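Local coordinates for protein ureidoglycolate hydrolase (Arabidopsis thaliana, PDB 4PXE) that hydrolyses (S)-ureidoglycolate to glyoxylate, ammonium and carbon dioxide as a manganese-dependent homodimeric amidohydrolase of plant purine breakdown, at residues R52-T64 and V108-R120. Sequence-based numbering, arbitrary orientation.
Sequences RYVKNLMALAGLT and VLGAIEAINVLKR
Ile112 pushes its CD1 methyl between Leu57 and Met58, the centre of a nearly parallel helix pair (10° between axes 10.1 Å apart) in the metal-binding domain of this M20-family enzyme. CD1 sits 3.8 Å from Met58 CG, the two side chains crossing at about a right angle, and 3.9 Å from Leu57 CB. With CG1 anti to the carbonyl carbon (chi1 -62°), the CG2 branch of Ile112 faces Ala61 CB instead. Leu57 CD1 meets Leu109 CD2 at 3.6 Å, while Val54 and Val108 touch through their CG1 methyls, Val108 lying near the manganese ligand His92. Ile131 of strand 129-133 packs against Met58, Ile112, Ile115 and Leu63.

Towards the C-terminal ends the contact turns polar. At the Schellman motif ending helix 52-60, with Gly62 at positive phi, the extended Lys119 side chain hydrogen-bonds through NZ to Ala61 O (2.9 Å), tilted 21° from the carbonyl plane. NZ also donates to a water that donates to Gly62 O; Trp77 adds a cation-pi partner. A methionine in place of Lys119 would probably leave that carbonyl without its cross-helix donor and lose the water link. A second water accepts from Asn116 ND2 and donates to Leu57 O, while Asn116 OD1 lies 3.4 Å from Ala61 CB.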
ATOM      1  N   ARG A  52      17.933 -17.651 -16.573  1.00 16.51           N
ATOM      2  CA  ARG A  52      18.499 -18.014 -17.866  0.65 17.61           C
ATOM      3  C   ARG A  52      19.952 -17.557 -17.975  1.00 17.65           C
ATOM      4  O   ARG A  52      20.799 -18.287 -18.488  1.00 17.03           O
ATOM      5  CB  ARG A  52      17.644 -17.445 -19.001  0.65 20.01           C
ATOM      6  CG  ARG A  52      16.241 -18.053 -19.053  0.65 20.89           C
ATOM      7  CD  ARG A  52      15.337 -17.325 -20.033  0.65 26.29           C
ATOM      8  NE  ARG A  52      15.893 -17.275 -21.381  0.65 31.64           N
ATOM      9  CZ  ARG A  52      15.685 -18.203 -22.312  0.65 34.96           C
ATOM     10  NH1 ARG A  52      14.934 -19.261 -22.039  0.65 34.37           N
ATOM     11  NH2 ARG A  52      16.230 -18.074 -23.514  0.65 34.77           N
ATOM     12  N   TYR A  53      20.234 -16.357 -17.470  1.00 15.65           N
ATOM     13  CA  TYR A  53      21.585 -15.810 -17.486  1.00 15.64           C
ATOM     14  C   TYR A  53      22.521 -16.717 -16.691  1.00 15.02           C
ATOM     15  O   TYR A  53      23.603 -17.068 -17.158  1.00 16.54           O
ATOM     16  CB  TYR A  53      21.568 -14.390 -16.904  1.00 15.78           C
ATOM     17  CG  TYR A  53      22.897 -13.670 -16.922  1.00 15.80           C
ATOM     18  CD1 TYR A  53      23.811 -13.844 -15.891  1.00 16.48           C
ATOM     19  CD2 TYR A  53      23.228 -12.798 -17.949  1.00 16.89           C
ATOM     20  CE1 TYR A  53      25.029 -13.174 -15.891  1.00 16.45           C
ATOM     21  CE2 TYR A  53      24.444 -12.124 -17.957  1.00 17.65           C
ATOM     22  CZ  TYR A  53      25.336 -12.321 -16.921  1.00 17.03           C
ATOM     23  OH  TYR A  53      26.543 -11.658 -16.919  1.00 18.86           O
ATOM     24  N   VAL A  54      22.087 -17.125 -15.502  1.00 14.67           N
ATOM     25  CA  VAL A  54      22.885 -18.007 -14.658  1.00 14.85           C
ATOM     26  C   VAL A  54      23.073 -19.408 -15.264  1.00 14.90           C
ATOM     27  O   VAL A  54      24.178 -19.952 -15.262  1.00 15.40           O
ATOM     28  CB  VAL A  54      22.294 -18.107 -13.227  1.00 15.55           C
ATOM     29  CG1 VAL A  54      23.015 -19.176 -12.431  1.00 17.57           C
ATOM     30  CG2 VAL A  54      22.403 -16.760 -12.517  1.00 15.63           C
ATOM     31  N   LYS A  55      21.997 -19.986 -15.788  1.00 14.64           N
ATOM     32  CA  LYS A  55      22.095 -21.298 -16.425  1.00 15.07           C
ATOM     33  C   LYS A  55      23.071 -21.280 -17.609  1.00 15.61           C
ATOM     34  O   LYS A  55      23.811 -22.241 -17.818  1.00 16.35           O
ATOM     35  CB  LYS A  55      20.709 -21.809 -16.838  1.00 15.60           C
ATOM     36  CG  LYS A  55      19.922 -22.384 -15.657  1.00 18.17           C
ATOM     37  CD  LYS A  55      18.554 -22.938 -16.057  1.00 17.99           C
ATOM     38  CE  LYS A  55      17.545 -21.828 -16.309  1.00 18.45           C
ATOM     39  NZ  LYS A  55      16.214 -22.377 -16.760  1.00 21.62           N
ATOM     40  N   ASN A  56      23.081 -20.179 -18.361  1.00 15.29           N
ATOM     41  CA  ASN A  56      24.030 -20.008 -19.459  1.00 16.47           C
ATOM     42  C   ASN A  56      25.472 -20.024 -18.955  1.00 15.18           C
ATOM     43  O   ASN A  56      26.333 -20.715 -19.510  1.00 16.06           O
ATOM     44  CB  ASN A  56      23.720 -18.731 -20.245  1.00 17.77           C
ATOM     45  CG  ASN A  56      24.671 -18.510 -21.400  1.00 23.85           C
ATOM     46  OD1 ASN A  56      25.471 -17.578 -21.388  1.00 25.43           O
ATOM     47  ND2 ASN A  56      24.586 -19.370 -22.411  1.00 23.12           N
ATOM     48  N   LEU A  57      25.732 -19.290 -17.875  1.00 17.22           N
ATOM     49  CA  LEU A  57      27.065 -19.308 -17.276  1.00 17.14           C
ATOM     50  C   LEU A  57      27.467 -20.687 -16.750  1.00 16.42           C
ATOM     51  O   LEU A  57      28.618 -21.095 -16.883  1.00 15.78           O
ATOM     52  CB  LEU A  57      27.166 -18.270 -16.155  1.00 16.03           C
ATOM     53  CG  LEU A  57      27.088 -16.803 -16.575  1.00 15.99           C
ATOM     54  CD1 LEU A  57      27.289 -15.911 -15.368  1.00 20.23           C
ATOM     55  CD2 LEU A  57      28.132 -16.508 -17.639  1.00 18.29           C
ATOM     56  N   MET A  58      26.522 -21.409 -16.152  1.00 16.55           N
ATOM     57  CA  MET A  58      26.806 -22.751 -15.661  1.00 16.52           C
ATOM     58  C   MET A  58      27.193 -23.678 -16.809  1.00 16.73           C
ATOM     59  O   MET A  58      28.140 -24.453 -16.701  1.00 17.79           O
ATOM     60  CB  MET A  58      25.598 -23.330 -14.926  1.00 17.44           C
ATOM     61  CG  MET A  58      25.328 -22.719 -13.562  1.00 15.21           C
ATOM     62  SD  MET A  58      23.955 -23.602 -12.791  1.00 17.41           S
ATOM     63  CE  MET A  58      23.931 -22.853 -11.146  1.00 17.19           C
ATOM     64  N   ALA A  59      26.461 -23.573 -17.913  1.00 16.26           N
ATOM     65  CA  ALA A  59      26.745 -24.399 -19.085  1.00 17.93           C
ATOM     66  C   ALA A  59      28.101 -24.034 -19.676  1.00 17.07           C
ATOM     67  O   ALA A  59      28.868 -24.919 -20.074  1.00 19.22           O
ATOM     68  CB  ALA A  59      25.643 -24.246 -20.118  1.00 17.75           C
ATOM     69  N   LEU A  60      28.407 -22.737 -19.726  1.00 18.17           N
ATOM     70  CA  LEU A  60      29.699 -22.287 -20.250  1.00 18.43           C
ATOM     71  C   LEU A  60      30.854 -22.804 -19.400  1.00 18.91           C
ATOM     72  O   LEU A  60      31.945 -23.025 -19.908  1.00 21.10           O
ATOM     73  CB  LEU A  60      29.756 -20.764 -20.342  1.00 17.14           C
ATOM     74  CG  LEU A  60      28.914 -20.115 -21.441  1.00 21.66           C
ATOM     75  CD1 LEU A  60      28.850 -18.599 -21.252  1.00 24.65           C
ATOM     76  CD2 LEU A  60      29.453 -20.469 -22.824  1.00 26.16           C
ATOM     77  N   ALA A  61      30.602 -23.001 -18.109  1.00 18.76           N
ATOM     78  CA  ALA A  61      31.592 -23.534 -17.182  1.00 17.39           C
ATOM     79  C   ALA A  61      31.681 -25.063 -17.245  1.00 19.33           C
ATOM     80  O   ALA A  61      32.402 -25.684 -16.462  1.00 22.74           O
ATOM     81  CB  ALA A  61      31.276 -23.084 -15.760  1.00 18.90           C
ATOM     82  N   GLY A  62      30.926 -25.667 -18.162  1.00 17.79           N
ATOM     83  CA  GLY A  62      30.962 -27.111 -18.351  1.00 20.16           C
ATOM     84  C   GLY A  62      30.226 -27.933 -17.303  1.00 20.21           C
ATOM     85  O   GLY A  62      30.493 -29.126 -17.140  1.00 20.24           O
ATOM     86  N   LEU A  63      29.295 -27.307 -16.590  1.00 19.12           N
ATOM     87  CA  LEU A  63      28.569 -28.006 -15.534  1.00 19.15           C
ATOM     88  C   LEU A  63      27.348 -28.744 -16.078  1.00 18.15           C
ATOM     89  O   LEU A  63      26.699 -28.278 -17.010  1.00 19.45           O
ATOM     90  CB  LEU A  63      28.127 -27.017 -14.447  1.00 18.72           C
ATOM     91  CG  LEU A  63      29.241 -26.195 -13.803  1.00 16.55           C
ATOM     92  CD1 LEU A  63      28.653 -25.131 -12.888  1.00 16.82           C
ATOM     93  CD2 LEU A  63      30.154 -27.109 -13.018  1.00 19.61           C
ATOM     94  N   THR A  64      27.050 -29.896 -15.486  1.00 18.34           N
ATOM     95  CA  THR A  64      25.784 -30.573 -15.748  1.00 19.51           C
ATOM     96  C   THR A  64      24.661 -29.809 -15.052  1.00 17.39           C
ATOM     97  O   THR A  64      24.648 -29.706 -13.822  1.00 19.66           O
ATOM     98  CB  THR A  64      25.811 -32.008 -15.215  1.00 21.90           C
ATOM     99  OG1 THR A  64      26.912 -32.717 -15.801  1.00 21.66           O
ATOM    100  CG2 THR A  64      24.513 -32.726 -15.560  1.00 25.15           C
ATOM    101  N   VAL A 108      26.295 -16.859  -5.969  1.00 12.80           N
ATOM    102  CA  VAL A 108      25.914 -17.625  -7.156  1.00 13.54           C
ATOM    103  C   VAL A 108      26.935 -17.401  -8.282  1.00 10.69           C
ATOM    104  O   VAL A 108      27.587 -18.349  -8.755  1.00 12.63           O
ATOM    105  CB  VAL A 108      24.491 -17.274  -7.645  1.00 11.03           C
ATOM    106  CG1 VAL A 108      24.174 -18.021  -8.945  1.00 14.29           C
ATOM    107  CG2 VAL A 108      23.451 -17.610  -6.582  1.00 14.05           C
ATOM    108  N   LEU A 109      27.099 -16.150  -8.704  1.00 12.70           N
ATOM    109  CA  LEU A 109      28.118 -15.827  -9.704  1.00 13.09           C
ATOM    110  C   LEU A 109      29.522 -16.134  -9.203  1.00 13.14           C
ATOM    111  O   LEU A 109      30.379 -16.597  -9.966  1.00 14.63           O
ATOM    112  CB  LEU A 109      28.019 -14.365 -10.148  1.00 14.05           C
ATOM    113  CG  LEU A 109      26.702 -13.976 -10.828  1.00 14.40           C
ATOM    114  CD1 LEU A 109      26.704 -12.521 -11.247  1.00 15.93           C
ATOM    115  CD2 LEU A 109      26.430 -14.854 -12.024  1.00 18.17           C
ATOM    116  N   GLY A 110      29.749 -15.921  -7.912  1.00 13.57           N
ATOM    117  CA  GLY A 110      31.040 -16.210  -7.320  1.00 14.96           C
ATOM    118  C   GLY A 110      31.319 -17.701  -7.253  1.00 13.87           C
ATOM    119  O   GLY A 110      32.467 -18.126  -7.366  1.00 14.73           O
ATOM    120  N   ALA A 111      30.278 -18.516  -7.096  1.00 13.71           N
ATOM    121  CA  ALA A 111      30.459 -19.967  -7.083  1.00 14.56           C
ATOM    122  C   ALA A 111      30.821 -20.456  -8.477  1.00 14.11           C
ATOM    123  O   ALA A 111      31.676 -21.335  -8.636  1.00 15.50           O
ATOM    124  CB  ALA A 111      29.211 -20.671  -6.580  1.00 15.17           C
ATOM    125  N   ILE A 112      30.176 -19.895  -9.488  1.00 14.51           N
ATOM    126  CA  ILE A 112      30.505 -20.244 -10.872  1.00 15.71           C
ATOM    127  C   ILE A 112      31.945 -19.821 -11.172  1.00 15.37           C
ATOM    128  O   ILE A 112      32.715 -20.588 -11.758  1.00 16.65           O
ATOM    129  CB  ILE A 112      29.503 -19.635 -11.876  1.00 15.11           C
ATOM    130  CG1 ILE A 112      28.097 -20.181 -11.603  1.00 14.95           C
ATOM    131  CG2 ILE A 112      29.929 -19.953 -13.312  1.00 18.14           C
ATOM    132  CD1 ILE A 112      26.995 -19.514 -12.410  1.00 16.37           C
ATOM    133  N   GLU A 113      32.324 -18.627 -10.729  1.00 15.12           N
ATOM    134  CA  GLU A 113      33.701 -18.178 -10.905  1.00 14.71           C
ATOM    135  C   GLU A 113      34.682 -19.092 -10.165  1.00 15.32           C
ATOM    136  O   GLU A 113      35.768 -19.361 -10.664  1.00 17.13           O
ATOM    137  CB  GLU A 113      33.878 -16.709 -10.486  1.00 15.29           C
ATOM    138  CG  GLU A 113      35.317 -16.171 -10.612  1.00 16.29           C
ATOM    139  CD  GLU A 113      35.844 -16.112 -12.050  1.00 19.19           C
ATOM    140  OE1 GLU A 113      35.060 -16.268 -13.015  1.00 19.76           O
ATOM    141  OE2 GLU A 113      37.068 -15.896 -12.217  1.00 17.49           O
ATOM    142  N   ALA A 114      34.292 -19.601  -9.001  1.00 14.61           N
ATOM    143  CA  ALA A 114      35.134 -20.542  -8.272  1.00 16.45           C
ATOM    144  C   ALA A 114      35.394 -21.822  -9.069  1.00 15.99           C
ATOM    145  O   ALA A 114      36.518 -22.348  -9.068  1.00 17.65           O
ATOM    146  CB  ALA A 114      34.502 -20.879  -6.927  1.00 16.52           C
ATOM    147  N   ILE A 115      34.374 -22.319  -9.762  1.00 14.97           N
ATOM    148  CA  ILE A 115      34.543 -23.480 -10.636  1.00 17.05           C
ATOM    149  C   ILE A 115      35.534 -23.160 -11.750  1.00 17.38           C
ATOM    150  O   ILE A 115      36.459 -23.928 -12.026  1.00 19.16           O
ATOM    151  CB  ILE A 115      33.203 -23.920 -11.260  1.00 19.57           C
ATOM    152  CG1 ILE A 115      32.278 -24.481 -10.183  1.00 22.80           C
ATOM    153  CG2 ILE A 115      33.425 -24.959 -12.344  1.00 20.59           C
ATOM    154  CD1 ILE A 115      32.811 -25.678  -9.478  1.00 25.21           C
ATOM    155  N   ASN A 116      35.341 -22.017 -12.392  1.00 16.62           N
ATOM    156  CA  ASN A 116      36.232 -21.595 -13.469  1.00 17.34           C
ATOM    157  C   ASN A 116      37.676 -21.392 -13.005  1.00 17.27           C
ATOM    158  O   ASN A 116      38.620 -21.768 -13.710  1.00 17.85           O
ATOM    159  CB  ASN A 116      35.663 -20.356 -14.165  1.00 18.34           C
ATOM    160  CG  ASN A 116      34.425 -20.688 -14.997  1.00 17.25           C
ATOM    161  OD1 ASN A 116      34.368 -21.742 -15.635  1.00 24.54           O
ATOM    162  ND2 ASN A 116      33.439 -19.804 -14.986  1.00 21.46           N
ATOM    163  N   VAL A 117      37.842 -20.842 -11.805  1.00 17.12           N
ATOM    164  CA  VAL A 117      39.149 -20.679 -11.178  1.00 17.22           C
ATOM    165  C   VAL A 117      39.838 -22.038 -10.990  1.00 18.35           C
ATOM    166  O   VAL A 117      41.008 -22.216 -11.355  1.00 18.31           O
ATOM    167  CB  VAL A 117      39.018 -19.976  -9.801  1.00 15.53           C
ATOM    168  CG1 VAL A 117      40.274 -20.171  -8.951  1.00 17.61           C
ATOM    169  CG2 VAL A 117      38.684 -18.483  -9.971  1.00 16.95           C
ATOM    170  N   LEU A 118      39.110 -23.004 -10.439  1.00 17.48           N
ATOM    171  CA  LEU A 118      39.649 -24.341 -10.211  1.00 17.66           C
ATOM    172  C   LEU A 118      39.999 -25.041 -11.522  1.00 18.82           C
ATOM    173  O   LEU A 118      41.032 -25.720 -11.623  1.00 18.95           O
ATOM    174  CB  LEU A 118      38.650 -25.178  -9.416  1.00 16.90           C
ATOM    175  CG  LEU A 118      38.559 -24.824  -7.931  1.00 16.82           C
ATOM    176  CD1 LEU A 118      37.431 -25.620  -7.272  1.00 18.66           C
ATOM    177  CD2 LEU A 118      39.893 -25.055  -7.218  1.00 17.50           C
ATOM    178  N   LYS A 119      39.153 -24.870 -12.531  1.00 18.38           N
ATOM    179  CA  LYS A 119      39.435 -25.455 -13.841  1.00 21.10           C
ATOM    180  C   LYS A 119      40.690 -24.842 -14.474  1.00 19.77           C
ATOM    181  O   LYS A 119      41.510 -25.574 -15.037  1.00 21.17           O
ATOM    182  CB  LYS A 119      38.221 -25.364 -14.775  1.00 21.75           C
ATOM    183  CG  LYS A 119      37.093 -26.305 -14.372  1.00 23.94           C
ATOM    184  CD  LYS A 119      36.053 -26.486 -15.472  1.00 29.82           C
ATOM    185  CE  LYS A 119      35.061 -27.593 -15.104  1.00 28.68           C
ATOM    186  NZ  LYS A 119      34.140 -27.953 -16.225  1.00 29.20           N
ATOM    187  N   ARG A 120      40.859 -23.524 -14.373  1.00 19.40           N
ATOM    188  CA  ARG A 120      42.062 -22.877 -14.913  1.00 20.38           C
ATOM    189  C   ARG A 120      43.327 -23.395 -14.235  1.00 23.32           C
ATOM    190  O   ARG A 120      44.401 -23.438 -14.850  1.00 24.28           O
ATOM    191  CB  ARG A 120      41.997 -21.350 -14.804  1.00 20.05           C
ATOM    192  CG  ARG A 120      41.107 -20.699 -15.842  1.00 20.01           C
ATOM    193  CD  ARG A 120      41.264 -19.178 -15.882  1.00 22.17           C
ATOM    194  NE  ARG A 120      40.874 -18.495 -14.645  1.00 20.36           N
ATOM    195  CZ  ARG A 120      39.648 -18.049 -14.385  1.00 19.45           C
ATOM    196  NH1 ARG A 120      38.664 -18.237 -15.256  1.00 18.86           N
ATOM    197  NH2 ARG A 120      39.402 -17.418 -13.243  1.00 19.55           N
TER
HETATM  198  O   HOH W   1      30.954 -19.577 -16.924  1.00 19.23           O
HETATM  199  O   HOH W   2      32.373 -29.740 -15.364  1.00 30.01           O